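Local coordinates for protein 1,3-alpha-isomaltosidase (Kribbella flavida DSM 17836, PDB 5X3I) that hydrolyses the alpha-1,3-glucosidic linkages of a cyclic tetrasaccharide to give isomaltose, as part of the intracellular breakdown of this starch-derived sugar, at residues A[298-303]-A[635-640]; A[343-348]-A[377-382]; A[410-415]-A[449-454]. The protein carries 1 engineered substitution. One frame throughout, in Å; residues are numbered along the deposited sequence.

Contact 1. Residues A[298-303]-A[635-640]; sequences VFRLWA and SLVPYL
Phe299 lies against Leu640 of the helix, and its ring is held between two aliphatic groups. On one face sits Leu640 CB, 3.7 Å from the centroid of the Phe299 ring and only 10° off the ring normal, a CH-pi contact over the middle of the ring. On the opposite face sits Val298 CG2, from the residue just before. In Phe299, CG stands anti to the carbonyl carbon (chi1 -69°), and this turns the ring onto the helix backbone, where Phe299 CE2 lies 3.9 Å from Leu640 O. Leu640 CD1 reaches back to Phe299 CB at 4.0 Å. With only an alanine here, Leu640 CB and Val298 CG2 would lose the ring that separates them, and a gap would probably open beside the helix. Phe299 O has Val637 CG2 nearby at 4.1 Å and is itself satisfied by Arg633 NE. At Arg300 the contact thins to CG against Val637 CG2 at 4.2 Å, while the guanidinium runs on to a salt bridge with Glu634. Within the helix, Pro638 has no N-H to give, consistent with the kink there; the regular pattern is present again at Leu640, whose N bonds to Leu636 O. Beyond Arg300 the chain enters strand 302-304. Trp302 NE1 donates to Val298 O over 2.9 Å at an N-H...O angle of 160°, which ties the carbonyl of the 3-10 segment to the indole, and Trp302 pairs through its backbone with Met592 and Tyr594 at the eighth strand. The arrangement thus belongs to the closure of the TIM barrel, with the lead-in to its first strand packed on helix 622-650, which follows its last.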
loop_
_atom_site.group_PDB
_atom_site.type_symbol
_atom_site.label_atom_id
_atom_site.label_comp_id
_atom_site.label_asym_id
_atom_site.label_seq_id
_atom_site.Cartn_x
_atom_site.Cartn_y
_atom_site.Cartn_z
ATOM N N VAL A 298 -6.907 10.910 -16.050
ATOM C CA VAL A 298 -6.887 10.146 -14.793
ATOM C C VAL A 298 -7.847 10.762 -13.784
ATOM O O VAL A 298 -8.267 10.099 -12.838
ATOM C CB VAL A 298 -5.465 10.042 -14.149
ATOM C CG1 VAL A 298 -4.468 9.504 -15.144
ATOM C CG2 VAL A 298 -5.004 11.379 -13.566
ATOM N N PHE A 299 -8.241 12.010 -14.018
ATOM C CA PHE A 299 -9.155 12.677 -13.105
ATOM C C PHE A 299 -10.630 12.387 -13.365
ATOM O O PHE A 299 -11.493 12.878 -12.647
ATOM C CB PHE A 299 -8.904 14.179 -13.132
ATOM C CG PHE A 299 -7.599 14.566 -12.522
ATOM C CD1 PHE A 299 -7.330 14.261 -11.194
ATOM C CD2 PHE A 299 -6.636 15.221 -13.259
ATOM C CE1 PHE A 299 -6.124 14.606 -10.611
ATOM C CE2 PHE A 299 -5.424 15.577 -12.674
ATOM C CZ PHE A 299 -5.176 15.270 -11.358
ATOM N N ARG A 300 -10.923 11.563 -14.362
ATOM C CA ARG A 300 -12.298 11.153 -14.578
ATOM C C ARG A 300 -12.642 9.951 -13.700
ATOM O O ARG A 300 -11.773 9.398 -13.038
ATOM C CB ARG A 300 -12.528 10.823 -16.053
ATOM C CG ARG A 300 -12.180 11.969 -16.992
ATOM C CD ARG A 300 -12.457 11.598 -18.426
ATOM N NE ARG A 300 -13.877 11.394 -18.666
ATOM C CZ ARG A 300 -14.376 10.877 -19.785
ATOM N NH1 ARG A 300 -13.560 10.479 -20.758
ATOM N NH2 ARG A 300 -15.688 10.751 -19.929
ATOM N N LEU A 301 -13.893 9.513 -13.737
ATOM C CA LEU A 301 -14.307 8.400 -12.897
ATOM C C LEU A 301 -13.686 7.093 -13.380
ATOM O O LEU A 301 -13.690 6.798 -14.581
ATOM C CB LEU A 301 -15.828 8.274 -12.863
ATOM C CG LEU A 301 -16.380 6.992 -12.221
ATOM C CD1 LEU A 301 -16.011 6.914 -10.735
ATOM C CD2 LEU A 301 -17.903 6.880 -12.416
ATOM N N TRP A 302 -13.137 6.338 -12.436
ATOM C CA TRP A 302 -12.632 4.991 -12.687
ATOM C C TRP A 302 -13.660 3.946 -12.268
ATOM O O TRP A 302 -14.112 3.935 -11.122
ATOM C CB TRP A 302 -11.321 4.737 -11.931
ATOM C CG TRP A 302 -10.150 5.542 -12.365
ATOM C CD1 TRP A 302 -10.088 6.898 -12.512
ATOM C CD2 TRP A 302 -8.852 5.044 -12.690
ATOM N NE1 TRP A 302 -8.837 7.268 -12.913
ATOM C CE2 TRP A 302 -8.054 6.152 -13.028
ATOM C CE3 TRP A 302 -8.282 3.764 -12.720
ATOM C CZ2 TRP A 302 -6.716 6.026 -13.388
ATOM C CZ3 TRP A 302 -6.949 3.640 -13.083
ATOM C CH2 TRP A 302 -6.183 4.765 -13.416
ATOM N N ALA A 303 -14.012 3.058 -13.189
ATOM C CA ALA A 303 -14.969 2.005 -12.894
ATOM C C ALA A 303 -14.244 0.682 -12.809
ATOM O O ALA A 303 -13.320 0.431 -13.577
ATOM C CB ALA A 303 -16.068 1.944 -13.939
ATOM N N SER A 635 -16.645 18.235 -14.974
ATOM C CA SER A 635 -16.418 19.673 -15.082
ATOM C C SER A 635 -15.196 20.138 -14.304
ATOM O O SER A 635 -14.639 21.179 -14.600
ATOM C CB SER A 635 -17.646 20.447 -14.601
ATOM O OG SER A 635 -18.745 20.183 -15.439
ATOM N N LEU A 636 -14.788 19.354 -13.315
ATOM C CA LEU A 636 -13.655 19.692 -12.460
ATOM C C LEU A 636 -12.311 19.316 -13.054
ATOM O O LEU A 636 -11.275 19.688 -12.514
ATOM C CB LEU A 636 -13.789 18.991 -11.110
ATOM C CG LEU A 636 -14.422 19.750 -9.956
ATOM C CD1 LEU A 636 -14.487 18.846 -8.729
ATOM C CD2 LEU A 636 -13.618 20.989 -9.654
ATOM N N VAL A 637 -12.317 18.548 -14.143
ATOM C CA VAL A 637 -11.056 18.033 -14.666
ATOM C C VAL A 637 -10.045 19.138 -15.026
ATOM O O VAL A 637 -8.869 19.006 -14.690
ATOM C CB VAL A 637 -11.277 17.102 -15.873
ATOM C CG1 VAL A 637 -9.951 16.775 -16.550
ATOM C CG2 VAL A 637 -11.961 15.826 -15.418
ATOM N N PRO A 638 -10.486 20.237 -15.676
ATOM C CA PRO A 638 -9.477 21.283 -15.918
ATOM C C PRO A 638 -8.892 21.896 -14.630
ATOM O O PRO A 638 -7.711 22.209 -14.597
ATOM C CB PRO A 638 -10.252 22.340 -16.714
ATOM C CG PRO A 638 -11.350 21.559 -17.391
ATOM C CD PRO A 638 -11.748 20.523 -16.381
ATOM N N TYR A 639 -9.712 22.082 -13.605
ATOM C CA TYR A 639 -9.221 22.572 -12.320
ATOM C C TYR A 639 -8.196 21.608 -11.714
ATOM O O TYR A 639 -7.094 22.013 -11.355
ATOM C CB TYR A 639 -10.369 22.790 -11.339
ATOM C CG TYR A 639 -9.905 23.171 -9.941
ATOM C CD1 TYR A 639 -9.433 24.449 -9.670
ATOM C CD2 TYR A 639 -9.944 22.254 -8.893
ATOM C CE1 TYR A 639 -9.009 24.807 -8.399
ATOM C CE2 TYR A 639 -9.523 22.607 -7.610
ATOM C CZ TYR A 639 -9.055 23.885 -7.374
ATOM O OH TYR A 639 -8.628 24.245 -6.118
ATOM N N LEU A 640 -8.564 20.333 -11.637
ATOM C CA LEU A 640 -7.700 19.307 -11.055
ATOM C C LEU A 640 -6.378 19.248 -11.792
ATOM O O LEU A 640 -5.327 19.174 -11.176
ATOM C CB LEU A 640 -8.385 17.938 -11.075
ATOM C CG LEU A 640 -9.546 17.819 -10.084
ATOM C CD1 LEU A 640 -10.467 16.662 -10.404
ATOM C CD2 LEU A 640 -9.009 17.686 -8.654
#

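Contact 2. Residues A[343-348]-A[377-382]; sequences TIWRDA and AMIDEL
Trp345 reaches the helix with the CZ2 and CH2 atoms of its six-membered ring, and the contact with segment 377-382 is entirely apolar. Two terminal methyl groups meet it: Met378 CE comes to 3.9 Å from Trp345 CH2, and Ile379 CD1 to 4.0 Å from Trp345 CZ2. The two touch adjacent ring carbons, each approaching obliquely. Only 93 Å² is buried between the segments, and the closest CA atoms, those of Trp345 and Met378, are 12.6 Å apart, so the join depends on the length of the side chains. Met378 supplies much of that length: CG is anti to the backbone N (chi1 176°) and the chain stays extended as far as SD, after which a bend at chi3 (60°) turns the methyl to the indole. Ile379, with its longer branch anti to the carbonyl carbon, offers CD1 from the next position on the helix.

Aromatic residues from outside the pair also meet the indole. The rings of Trp336 and Phe463 each meet Trp345 edge-to-face, and Trp372 adds a third aromatic neighbour.

Backbone hydrogen bonds shape each segment on its own. Trp345 O accepts from Ala348 N at 3.1 Å, closing a type II beta turn in which Asp347 has the positive phi (65°) such a turn needs at its third position; Asp347 OD2 bonds outward to Ala371 N. Across from it, Leu382 N bonds to Met378 O at 3.0 Å in regular helix.

In the barrel, Trp345 belongs to the long loop between strands 330-333 and 348-349, and it bridges helix 375-384 to Leu459 of helix 457-461. Met378 continues the layer inward, touching Ile333 of strand 330-333 and Gln311, Val314 and Thr315 of helix 311-323.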
loop_
_atom_site.group_PDB
_atom_site.type_symbol
_atom_site.label_atom_id
_atom_site.label_comp_id
_atom_site.label_asym_id
_atom_site.label_seq_id
_atom_site.Cartn_x
_atom_site.Cartn_y
_atom_site.Cartn_z
ATOM N N THR A 343 -0.273 -12.563 -18.034
ATOM C CA THR A 343 0.242 -11.724 -19.073
ATOM C C THR A 343 -0.371 -12.099 -20.418
ATOM O O THR A 343 0.057 -11.647 -21.420
ATOM C CB THR A 343 1.792 -11.708 -19.096
ATOM O OG1 THR A 343 2.260 -10.680 -19.948
ATOM C CG2 THR A 343 2.305 -13.040 -19.547
ATOM N N ILE A 344 -1.411 -12.911 -20.382
ATOM C CA ILE A 344 -2.107 -13.369 -21.593
ATOM C C ILE A 344 -3.636 -13.366 -21.405
ATOM O O ILE A 344 -4.120 -13.760 -20.355
ATOM C CB ILE A 344 -1.630 -14.801 -21.975
ATOM C CG1 ILE A 344 -0.180 -14.774 -22.461
ATOM C CG2 ILE A 344 -2.535 -15.439 -23.024
ATOM C CD1 ILE A 344 0.415 -16.146 -22.676
ATOM N N TRP A 345 -4.393 -12.906 -22.399
ATOM C CA TRP A 345 -5.858 -12.898 -22.286
ATOM C C TRP A 345 -6.394 -14.321 -22.053
ATOM O O TRP A 345 -5.941 -15.261 -22.689
ATOM C CB TRP A 345 -6.512 -12.310 -23.542
ATOM C CG TRP A 345 -6.317 -10.839 -23.775
ATOM C CD1 TRP A 345 -5.367 -10.247 -24.559
ATOM C CD2 TRP A 345 -7.121 -9.778 -23.254
ATOM N NE1 TRP A 345 -5.524 -8.877 -24.547
ATOM C CE2 TRP A 345 -6.593 -8.567 -23.749
ATOM C CE3 TRP A 345 -8.236 -9.733 -22.416
ATOM C CZ2 TRP A 345 -7.140 -7.337 -23.431
ATOM C CZ3 TRP A 345 -8.775 -8.503 -22.102
ATOM C CH2 TRP A 345 -8.225 -7.324 -22.605
ATOM N N ARG A 346 -7.343 -14.478 -21.144
ATOM C CA ARG A 346 -7.948 -15.786 -20.928
ATOM C C ARG A 346 -8.527 -16.356 -22.227
ATOM O O ARG A 346 -9.129 -15.627 -23.023
ATOM C CB ARG A 346 -9.038 -15.731 -19.862
ATOM C CG ARG A 346 -9.654 -17.096 -19.571
ATOM C CD ARG A 346 -10.313 -17.145 -18.194
ATOM N NE ARG A 346 -11.536 -16.360 -18.126
ATOM C CZ ARG A 346 -12.760 -16.873 -18.182
ATOM N NH1 ARG A 346 -12.938 -18.181 -18.323
ATOM N NH2 ARG A 346 -13.809 -16.077 -18.082
ATOM N N ASP A 347 -8.307 -17.660 -22.392
ATOM C CA ASP A 347 -8.685 -18.474 -23.554
ATOM C C ASP A 347 -7.982 -18.095 -24.849
ATOM O O ASP A 347 -8.434 -18.466 -25.923
ATOM C CB ASP A 347 -10.198 -18.407 -23.787
ATOM C CG ASP A 347 -10.982 -18.975 -22.640
ATOM O OD1 ASP A 347 -10.461 -19.886 -21.977
ATOM O OD2 ASP A 347 -12.113 -18.513 -22.384
ATOM N N ALA A 348 -6.843 -17.426 -24.750
ATOM C CA ALA A 348 -6.038 -17.163 -25.934
ATOM C C ALA A 348 -5.378 -18.456 -26.379
ATOM O O ALA A 348 -5.026 -19.287 -25.550
ATOM C CB ALA A 348 -4.993 -16.105 -25.664
ATOM N N ALA A 377 -11.131 -5.272 -30.532
ATOM C CA ALA A 377 -12.385 -4.607 -30.876
ATOM C C ALA A 377 -13.024 -3.985 -29.637
ATOM O O ALA A 377 -13.537 -2.878 -29.696
ATOM C CB ALA A 377 -13.355 -5.582 -31.541
ATOM N N MET A 378 -12.989 -4.701 -28.517
ATOM C CA MET A 378 -13.525 -4.168 -27.269
ATOM C C MET A 378 -12.805 -2.874 -26.884
ATOM O O MET A 378 -13.436 -1.865 -26.592
ATOM C CB MET A 378 -13.403 -5.191 -26.134
ATOM C CG MET A 378 -13.859 -4.650 -24.783
ATOM S SD MET A 378 -13.434 -5.710 -23.384
ATOM C CE MET A 378 -11.662 -5.748 -23.509
ATOM N N ILE A 379 -11.481 -2.910 -26.921
ATOM C CA ILE A 379 -10.678 -1.771 -26.503
ATOM C C ILE A 379 -10.825 -0.607 -27.486
ATOM O O ILE A 379 -10.896 0.538 -27.076
ATOM C CB ILE A 379 -9.186 -2.156 -26.350
ATOM C CG1 ILE A 379 -9.015 -3.151 -25.205
ATOM C CG2 ILE A 379 -8.321 -0.937 -26.105
ATOM C CD1 ILE A 379 -7.637 -3.784 -25.153
ATOM N N ASP A 380 -10.884 -0.909 -28.778
ATOM C CA ASP A 380 -11.079 0.139 -29.768
ATOM C C ASP A 380 -12.410 0.857 -29.524
ATOM O O ASP A 380 -12.461 2.075 -29.561
ATOM C CB ASP A 380 -11.008 -0.428 -31.187
ATOM C CG ASP A 380 -9.597 -0.847 -31.579
ATOM O OD1 ASP A 380 -8.647 -0.558 -30.824
ATOM O OD2 ASP A 380 -9.435 -1.465 -32.644
ATOM N N GLU A 381 -13.470 0.108 -29.232
ATOM C CA GLU A 381 -14.760 0.737 -28.956
ATOM C C GLU A 381 -14.714 1.591 -27.696
ATOM O O GLU A 381 -15.217 2.708 -27.703
ATOM C CB GLU A 381 -15.882 -0.293 -28.835
ATOM C CG GLU A 381 -17.240 0.310 -28.421
ATOM C CD GLU A 381 -17.803 1.347 -29.422
ATOM O OE1 GLU A 381 -17.385 1.368 -30.591
ATOM O OE2 GLU A 381 -18.676 2.139 -29.033
ATOM N N LEU A 382 -14.100 1.079 -26.628
ATOM C CA LEU A 382 -13.980 1.846 -25.389
ATOM C C LEU A 382 -13.191 3.136 -25.649
ATOM O O LEU A 382 -13.588 4.206 -25.210
ATOM C CB LEU A 382 -13.315 1.010 -24.279
ATOM C CG LEU A 382 -14.111 -0.199 -23.770
ATOM C CD1 LEU A 382 -13.355 -0.973 -22.716
ATOM C CD2 LEU A 382 -15.464 0.239 -23.212
#

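Contact 3. Residues A[410-415]-A[449-454]; sequences AAAMVR and RDWWTE
Met413 and Trp451 make the tight part of this contact. Met413 CG comes to 3.4 Å from Trp451 CZ3 and 3.5 Å from CH2 of the same ring, close for carbon atoms and evidence of firm packing. The methionine side chain and the indole cross at about a right angle, and CG approaches the six-membered ring obliquely. Ala412, one residue earlier, sets CB 4.0 Å from Trp451 CZ2, so neighbouring atoms of one benzo ring receive both residues. Trp451 can span the gap because its CG is anti to the backbone N (chi1 -172°), which carries the indole out from its helix. The span is wide: the axes of the two short helical segments run antiparallel at 173° and come no nearer than 12.5 Å, a separation bridged by side chains, chiefly the Trp451 indole and Met413.

The looser part lies at Trp452. Met413 SD stands 4.1 Å from Trp452 CZ3 and 5.4 Å from the centroid of the six-membered ring, 71° off its normal, an oblique Met-aromatic contact with less overlap. Both of these residues are buried, whereas Trp451 is partly exposed; there His418 stacks with the indole and Lys455 makes a cation-pi contact with it. On helix 404-415, Ala411, Val414 and Arg415 are exposed to solvent.

Around the pair, Gln397 of a loop touches both Met413 and Trp452, and Arg456 lies by the Trp452 ring in a cation-pi contact. The side chain of Trp452 is about 11 Å from that of Ala471, the engineered residue at the inferred nucleophile position. Helix 446-454 thus lies between helix 404-415, met through Trp451 and Trp452, and helix 496-510, which Thr453 touches at Ala503 and Leu507.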
loop_
_atom_site.group_PDB
_atom_site.type_symbol
_atom_site.label_atom_id
_atom_site.label_comp_id
_atom_site.label_asym_id
_atom_site.label_seq_id
_atom_site.Cartn_x
_atom_site.Cartn_y
_atom_site.Cartn_z
ATOM N N ALA A 410 8.677 -19.811 -15.543
ATOM C CA ALA A 410 9.222 -19.995 -14.205
ATOM C C ALA A 410 10.592 -20.660 -14.298
ATOM O O ALA A 410 11.525 -20.267 -13.615
ATOM C CB ALA A 410 8.287 -20.816 -13.345
ATOM N N ALA A 411 10.701 -21.657 -15.166
ATOM C CA ALA A 411 11.959 -22.358 -15.358
ATOM C C ALA A 411 13.007 -21.412 -15.929
ATOM O O ALA A 411 14.152 -21.439 -15.505
ATOM C CB ALA A 411 11.777 -23.561 -16.264
ATOM N N ALA A 412 12.611 -20.581 -16.891
ATOM C CA ALA A 412 13.517 -19.585 -17.437
ATOM C C ALA A 412 13.968 -18.604 -16.357
ATOM O O ALA A 412 15.101 -18.170 -16.367
ATOM C CB ALA A 412 12.870 -18.836 -18.576
ATOM N N MET A 413 13.068 -18.253 -15.448
ATOM C CA MET A 413 13.401 -17.313 -14.386
ATOM C C MET A 413 14.542 -17.841 -13.525
ATOM O O MET A 413 15.461 -17.106 -13.195
ATOM C CB MET A 413 12.187 -17.029 -13.505
ATOM C CG MET A 413 11.168 -16.095 -14.105
ATOM S SD MET A 413 9.752 -15.854 -13.037
ATOM C CE MET A 413 10.398 -14.727 -11.820
ATOM N N VAL A 414 14.468 -19.121 -13.169
ATOM C CA VAL A 414 15.508 -19.751 -12.363
ATOM C C VAL A 414 16.786 -19.905 -13.179
ATOM O O VAL A 414 17.859 -19.567 -12.710
ATOM C CB VAL A 414 15.073 -21.135 -11.831
ATOM C CG1 VAL A 414 16.240 -21.836 -11.119
ATOM C CG2 VAL A 414 13.868 -21.002 -10.906
ATOM N N ARG A 415 16.657 -20.402 -14.406
ATOM C CA ARG A 415 17.812 -20.660 -15.260
ATOM C C ARG A 415 18.609 -19.388 -15.560
ATOM O O ARG A 415 19.828 -19.394 -15.512
ATOM C CB ARG A 415 17.369 -21.314 -16.579
ATOM C CG ARG A 415 18.520 -21.708 -17.513
ATOM C CD ARG A 415 18.061 -22.035 -18.935
ATOM N NE ARG A 415 16.714 -22.573 -18.949
ATOM C CZ ARG A 415 15.678 -21.980 -19.531
ATOM N NH1 ARG A 415 14.491 -22.538 -19.466
ATOM N NH2 ARG A 415 15.833 -20.838 -20.182
ATOM N N ARG A 449 13.703 -6.239 -15.153
ATOM C CA ARG A 449 12.578 -5.358 -15.435
ATOM C C ARG A 449 12.237 -5.458 -16.935
ATOM O O ARG A 449 11.077 -5.631 -17.278
ATOM C CB ARG A 449 12.863 -3.906 -15.025
ATOM C CG ARG A 449 12.924 -3.685 -13.491
ATOM C CD ARG A 449 12.821 -2.227 -13.090
ATOM N NE ARG A 449 13.941 -1.415 -13.557
ATOM C CZ ARG A 449 15.066 -1.205 -12.876
ATOM N NH1 ARG A 449 15.245 -1.768 -11.677
ATOM N NH2 ARG A 449 16.020 -0.444 -13.401
ATOM N N ASP A 450 13.257 -5.417 -17.790
ATOM C CA ASP A 450 13.089 -5.609 -19.237
ATOM C C ASP A 450 12.419 -6.941 -19.573
ATOM O O ASP A 450 11.423 -6.969 -20.284
ATOM C CB ASP A 450 14.431 -5.553 -19.974
ATOM C CG ASP A 450 15.035 -4.165 -20.008
ATOM O OD1 ASP A 450 14.404 -3.197 -19.563
ATOM O OD2 ASP A 450 16.164 -4.051 -20.500
ATOM N N TRP A 451 12.999 -8.029 -19.072
ATOM C CA TRP A 451 12.513 -9.377 -19.359
ATOM C C TRP A 451 11.069 -9.586 -18.919
ATOM O O TRP A 451 10.254 -10.097 -19.674
ATOM C CB TRP A 451 13.413 -10.419 -18.686
ATOM C CG TRP A 451 13.097 -11.830 -19.076
ATOM C CD1 TRP A 451 13.510 -12.478 -20.203
ATOM C CD2 TRP A 451 12.312 -12.768 -18.341
ATOM N NE1 TRP A 451 13.030 -13.758 -20.215
ATOM C CE2 TRP A 451 12.288 -13.963 -19.085
ATOM C CE3 TRP A 451 11.624 -12.716 -17.130
ATOM C CZ2 TRP A 451 11.610 -15.092 -18.654
ATOM C CZ3 TRP A 451 10.950 -13.844 -16.702
ATOM C CH2 TRP A 451 10.951 -15.015 -17.459
ATOM N N TRP A 452 10.761 -9.181 -17.694
ATOM C CA TRP A 452 9.416 -9.331 -17.144
ATOM C C TRP A 452 8.366 -8.525 -17.926
ATOM O O TRP A 452 7.335 -9.056 -18.319
ATOM C CB TRP A 452 9.391 -8.900 -15.675
ATOM C CG TRP A 452 8.086 -9.146 -14.975
ATOM C CD1 TRP A 452 7.172 -8.219 -14.601
ATOM C CD2 TRP A 452 7.575 -10.409 -14.541
ATOM N NE1 TRP A 452 6.115 -8.823 -13.963
ATOM C CE2 TRP A 452 6.340 -10.170 -13.922
ATOM C CE3 TRP A 452 8.044 -11.718 -14.620
ATOM C CZ2 TRP A 452 5.562 -11.197 -13.377
ATOM C CZ3 TRP A 452 7.263 -12.740 -14.092
ATOM C CH2 TRP A 452 6.040 -12.470 -13.476
ATOM N N THR A 453 8.647 -7.243 -18.125
ATOM C CA THR A 453 7.707 -6.357 -18.792
ATOM C C THR A 453 7.591 -6.685 -20.286
ATOM O O THR A 453 6.554 -6.414 -20.892
ATOM C CB THR A 453 8.091 -4.864 -18.616
ATOM O OG1 THR A 453 9.413 -4.631 -19.104
ATOM C CG2 THR A 453 8.021 -4.457 -17.132
ATOM N N GLU A 454 8.631 -7.280 -20.869
ATOM C CA GLU A 454 8.604 -7.609 -22.296
ATOM C C GLU A 454 7.428 -8.528 -22.619
ATOM O O GLU A 454 6.877 -8.471 -23.695
ATOM C CB GLU A 454 9.914 -8.262 -22.749
ATOM C CG GLU A 454 10.026 -8.456 -24.255
ATOM C CD GLU A 454 10.126 -7.149 -25.039
ATOM O OE1 GLU A 454 10.318 -6.071 -24.440
ATOM O OE2 GLU A 454 10.021 -7.210 -26.275
#

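How the contacts relate
From the N terminus the chain first passes the beta domains, then reaches 298-303, where contact 1 opens. It closes only at 635-640, after 331 intervening residues that include the other two contacts. Within that span contact 2 closes a short loop of 28 residues, and contact 3 follows in series with one of 33; nothing crosses. Contact 1 joins the start of the barrel to its last helix. Contact 2 joins the loop after strand 330-333 to helix 375-384, contact 3 helix 404-415 to helix 446-454. Nearest atoms of contacts 1 and 2 are about 8 Å apart, those of contacts 2 and 3 about 6 Å, those of contacts 1 and 3 about 17 Å, so all three remain separate.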